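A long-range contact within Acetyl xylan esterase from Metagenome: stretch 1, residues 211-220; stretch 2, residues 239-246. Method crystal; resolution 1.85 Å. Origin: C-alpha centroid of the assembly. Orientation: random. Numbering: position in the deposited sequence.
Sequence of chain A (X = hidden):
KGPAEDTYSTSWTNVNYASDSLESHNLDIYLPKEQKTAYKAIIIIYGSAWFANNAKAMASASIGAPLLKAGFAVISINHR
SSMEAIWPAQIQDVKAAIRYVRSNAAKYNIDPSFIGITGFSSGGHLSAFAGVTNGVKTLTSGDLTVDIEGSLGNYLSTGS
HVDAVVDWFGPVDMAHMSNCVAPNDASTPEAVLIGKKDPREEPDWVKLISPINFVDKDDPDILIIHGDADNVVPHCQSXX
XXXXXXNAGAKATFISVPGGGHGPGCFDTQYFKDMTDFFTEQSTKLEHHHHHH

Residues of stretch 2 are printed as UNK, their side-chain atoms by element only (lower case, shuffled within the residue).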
# COMPACT_ATOMS: atom_id res chain seq x y z
N PRO A 211 -5.02 -7.76 6.52
CA PRO A 211 -5.57 -6.52 7.12
C PRO A 211 -7.09 -6.53 7.24
O PRO A 211 -7.64 -5.72 8.00
CB PRO A 211 -5.09 -5.42 6.16
CG PRO A 211 -4.88 -6.11 4.85
CD PRO A 211 -4.46 -7.53 5.18
N ILE A 212 -7.78 -7.43 6.54
CA ILE A 212 -9.23 -7.54 6.66
C ILE A 212 -9.63 -7.77 8.11
O ILE A 212 -10.75 -7.42 8.51
CB ILE A 212 -9.74 -8.67 5.73
CG1 ILE A 212 -11.25 -8.57 5.54
CG2 ILE A 212 -9.34 -10.03 6.29
CD1 ILE A 212 -11.77 -9.47 4.43
N ASN A 213 -8.73 -8.32 8.92
CA ASN A 213 -9.08 -8.68 10.28
C ASN A 213 -9.11 -7.50 11.24
O ASN A 213 -9.60 -7.66 12.37
CB ASN A 213 -8.09 -9.71 10.83
CG ASN A 213 -8.24 -11.07 10.19
OD1 ASN A 213 -7.27 -11.63 9.69
ND2 ASN A 213 -9.45 -11.61 10.20
N PHE A 214 -8.62 -6.33 10.85
CA PHE A 214 -8.40 -5.23 11.78
C PHE A 214 -9.15 -3.96 11.38
O PHE A 214 -8.88 -2.89 11.93
CB PHE A 214 -6.90 -5.00 11.90
CG PHE A 214 -6.13 -6.28 12.13
CD1 PHE A 214 -6.15 -6.89 13.37
CD2 PHE A 214 -5.43 -6.88 11.10
CE1 PHE A 214 -5.46 -8.06 13.59
CE2 PHE A 214 -4.73 -8.06 11.31
CZ PHE A 214 -4.75 -8.65 12.56
N VAL A 215 -10.13 -4.08 10.49
CA VAL A 215 -10.91 -2.93 10.05
C VAL A 215 -11.76 -2.43 11.22
O VAL A 215 -12.41 -3.21 11.92
CB VAL A 215 -11.79 -3.32 8.85
CG1 VAL A 215 -12.55 -2.11 8.35
CG2 VAL A 215 -10.93 -3.92 7.75
N ASP A 216 -11.76 -1.11 11.41
CA ASP A 216 -12.51 -0.48 12.49
C ASP A 216 -13.26 0.73 11.93
O ASP A 216 -12.84 1.32 10.93
CB ASP A 216 -11.59 -0.04 13.63
CG ASP A 216 -12.34 0.61 14.78
OD1 ASP A 216 -12.83 1.75 14.59
OD2 ASP A 216 -12.45 -0.01 15.85
N LYS A 217 -14.36 1.09 12.59
CA LYS A 217 -15.17 2.22 12.14
C LYS A 217 -14.34 3.48 11.94
O LYS A 217 -14.68 4.32 11.09
CB LYS A 217 -16.29 2.45 13.17
CG LYS A 217 -16.68 3.89 13.40
CD LYS A 217 -17.55 4.03 14.65
CE LYS A 217 -16.72 4.04 15.92
NZ LYS A 217 -16.20 5.40 16.24
N ASP A 218 -13.24 3.62 12.67
CA ASP A 218 -12.45 4.84 12.64
C ASP A 218 -11.36 4.84 11.58
O ASP A 218 -10.57 5.79 11.53
CB ASP A 218 -11.81 5.10 14.01
CG ASP A 218 -12.82 5.47 15.08
OD1 ASP A 218 -13.91 5.97 14.73
OD2 ASP A 218 -12.53 5.25 16.27
N ASP A 219 -11.28 3.81 10.74
CA ASP A 219 -10.24 3.76 9.73
C ASP A 219 -10.44 4.86 8.69
O ASP A 219 -11.58 5.28 8.44
CB ASP A 219 -10.22 2.40 9.04
CG ASP A 219 -9.75 1.29 9.94
OD1 ASP A 219 -9.05 1.58 10.94
OD2 ASP A 219 -10.06 0.12 9.65
N PRO A 220 -9.37 5.33 8.06
CA PRO A 220 -9.54 6.24 6.92
C PRO A 220 -10.34 5.58 5.81
O PRO A 220 -10.40 4.35 5.69
CB PRO A 220 -8.10 6.53 6.46
CG PRO A 220 -7.25 5.44 7.08
CD PRO A 220 -7.95 5.05 8.36
N UNK A 239 -14.28 -8.15 -2.67
CA UNK A 239 -15.66 -8.29 -2.21
C UNK A 239 -15.67 -8.45 -0.69
O UNK A 239 -16.42 -7.77 0.02
c UNK A 239 -16.50 -9.23 -4.39
c UNK A 239 -16.34 -9.49 -2.90
c UNK A 239 -17.67 -9.78 -2.24
N UNK A 240 -14.81 -9.33 -0.18
CA UNK A 240 -14.76 -9.58 1.25
C UNK A 240 -14.33 -8.34 2.02
O UNK A 240 -14.89 -8.03 3.07
o UNK A 240 -15.49 -12.18 0.59
n UNK A 240 -13.48 -13.09 1.02
c UNK A 240 -14.33 -12.07 1.01
c UNK A 240 -13.81 -10.75 1.54
N UNK A 241 -13.33 -7.61 1.51
CA UNK A 241 -12.88 -6.41 2.21
C UNK A 241 -13.99 -5.38 2.29
O UNK A 241 -14.19 -4.76 3.34
c UNK A 241 -10.93 -4.69 2.24
c UNK A 241 -10.49 -5.14 3.63
c UNK A 241 -11.65 -5.82 1.50
c UNK A 241 -9.74 -4.20 1.44
N UNK A 242 -14.72 -5.17 1.19
CA UNK A 242 -15.84 -4.23 1.20
C UNK A 242 -16.90 -4.65 2.21
O UNK A 242 -17.42 -3.81 2.95
c UNK A 242 -17.75 -2.01 -0.06
n UNK A 242 -19.33 -0.11 0.35
c UNK A 242 -17.81 -3.50 -0.29
c UNK A 242 -16.44 -4.13 -0.21
c UNK A 242 -19.08 -1.37 -0.42
N UNK A 243 -17.22 -5.94 2.25
CA UNK A 243 -18.21 -6.42 3.21
C UNK A 243 -17.77 -6.13 4.64
O UNK A 243 -18.59 -5.75 5.48
o UNK A 243 -18.99 -8.85 5.16
c UNK A 243 -19.38 -8.51 4.05
c UNK A 243 -18.43 -7.93 3.02
n UNK A 243 -20.64 -8.65 3.66
N UNK A 244 -16.48 -6.29 4.94
CA UNK A 244 -15.98 -6.04 6.28
C UNK A 244 -16.03 -4.55 6.61
O UNK A 244 -16.42 -4.17 7.73
c UNK A 244 -14.55 -6.61 6.43
c UNK A 244 -13.90 -6.09 7.69
c UNK A 244 -14.59 -8.14 6.40
N UNK A 245 -15.66 -3.69 5.67
CA UNK A 245 -15.79 -2.25 5.91
C UNK A 245 -17.25 -1.88 6.14
O UNK A 245 -17.56 -1.13 7.08
c UNK A 245 -15.21 -1.46 4.74
c UNK A 245 -11.05 -0.50 5.21
o UNK A 245 -9.71 -0.22 5.35
c UNK A 245 -12.76 -2.07 4.68
c UNK A 245 -11.42 -1.76 4.83
c UNK A 245 -13.34 0.17 5.29
c UNK A 245 -13.74 -1.11 4.91
c UNK A 245 -12.00 0.48 5.44
N UNK A 246 -18.15 -2.39 5.31
CA UNK A 246 -19.57 -2.14 5.47
C UNK A 246 -20.05 -2.54 6.86
O UNK A 246 -20.71 -1.77 7.56
c UNK A 246 -20.25 -2.24 3.02
o UNK A 246 -20.79 -2.82 2.06
o UNK A 246 -19.63 -1.17 2.91
c UNK A 246 -20.36 -2.88 4.40
O HOH W 1 -8.71 2.33 5.82

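Position 239 carries three side-chain carbons, one bearing the other two. They are out of reach of stretch 1. A fork at CB with no further atoms is valine: V239. Its backbone O accepts the helical hydrogen bond from N of position 243.

Position 240 has two carbons, the second carrying one oxygen and one nitrogen. It touches I212. This is a short amide, so the residue is asparagine: N240. The amide takes no part in the contact; I212 CD1 lies 3.8 Å from N240 CB and 3.7 Å from N240 C.

Position 241 has four carbons, forked at the second. It touches I212 and V215. This is leucine: L241. Its CA-to-CB bond points sideways, but the end of the side chain comes nearer to stretch 1. L241 CD1 lies 4.0 Å from I212 CG1 and 4.3 Å from V215 CG2.

Position 242 has four carbons in a row ending in nitrogen. Its CA-to-CB bond points away from stretch 1, and the side chain does not touch it. The chain is lysine: K242. K242 NZ forms a salt bridge with position 246.

Position 243 again has two carbons, the second carrying one oxygen and one nitrogen. It does not touch stretch 1. It is asparagine, N243. It is exposed.

Position 244 has three carbons, one bearing the other two, and its CA-to-CB bond points toward stretch 1. It touches I212 and V215. The residue is valine: V244. V244 CG2 packs 3.5 Å from I212 CG1, and V244 CG1 lies 3.7 Å from V215 CB.

Position 245 has one carbon, then a six-carbon ring bearing one oxygen. V215 covers one face of the ring. A phenol ring means tyrosine: Y245. V215 CG1 sits 3.5 Å from the centroid of the Y245 ring, 6° off the normal, a CH-pi contact. P220 O approaches the ring edge, 4.2 Å from Y245 CE2.

Position 246 has two carbons, the second carrying two oxygens. This carboxylate is out of reach of stretch 1. It is aspartate, D246. D246 OD2 lies 2.8 Å from K242 NZ, in a salt bridge.

The contact is mainly apolar. I212 and V215 pack against one side of the helix, meeting L241, V244 and Y245. No direct hydrogen bond crosses between the stretches. Water 1 supplies a polar link: its oxygen lies 2.8 Å from Y245 OH, which donates to it, and 2.6 Å from P220 O, to which it donates.

Stretch 2 (239-246) VNLKNVYD
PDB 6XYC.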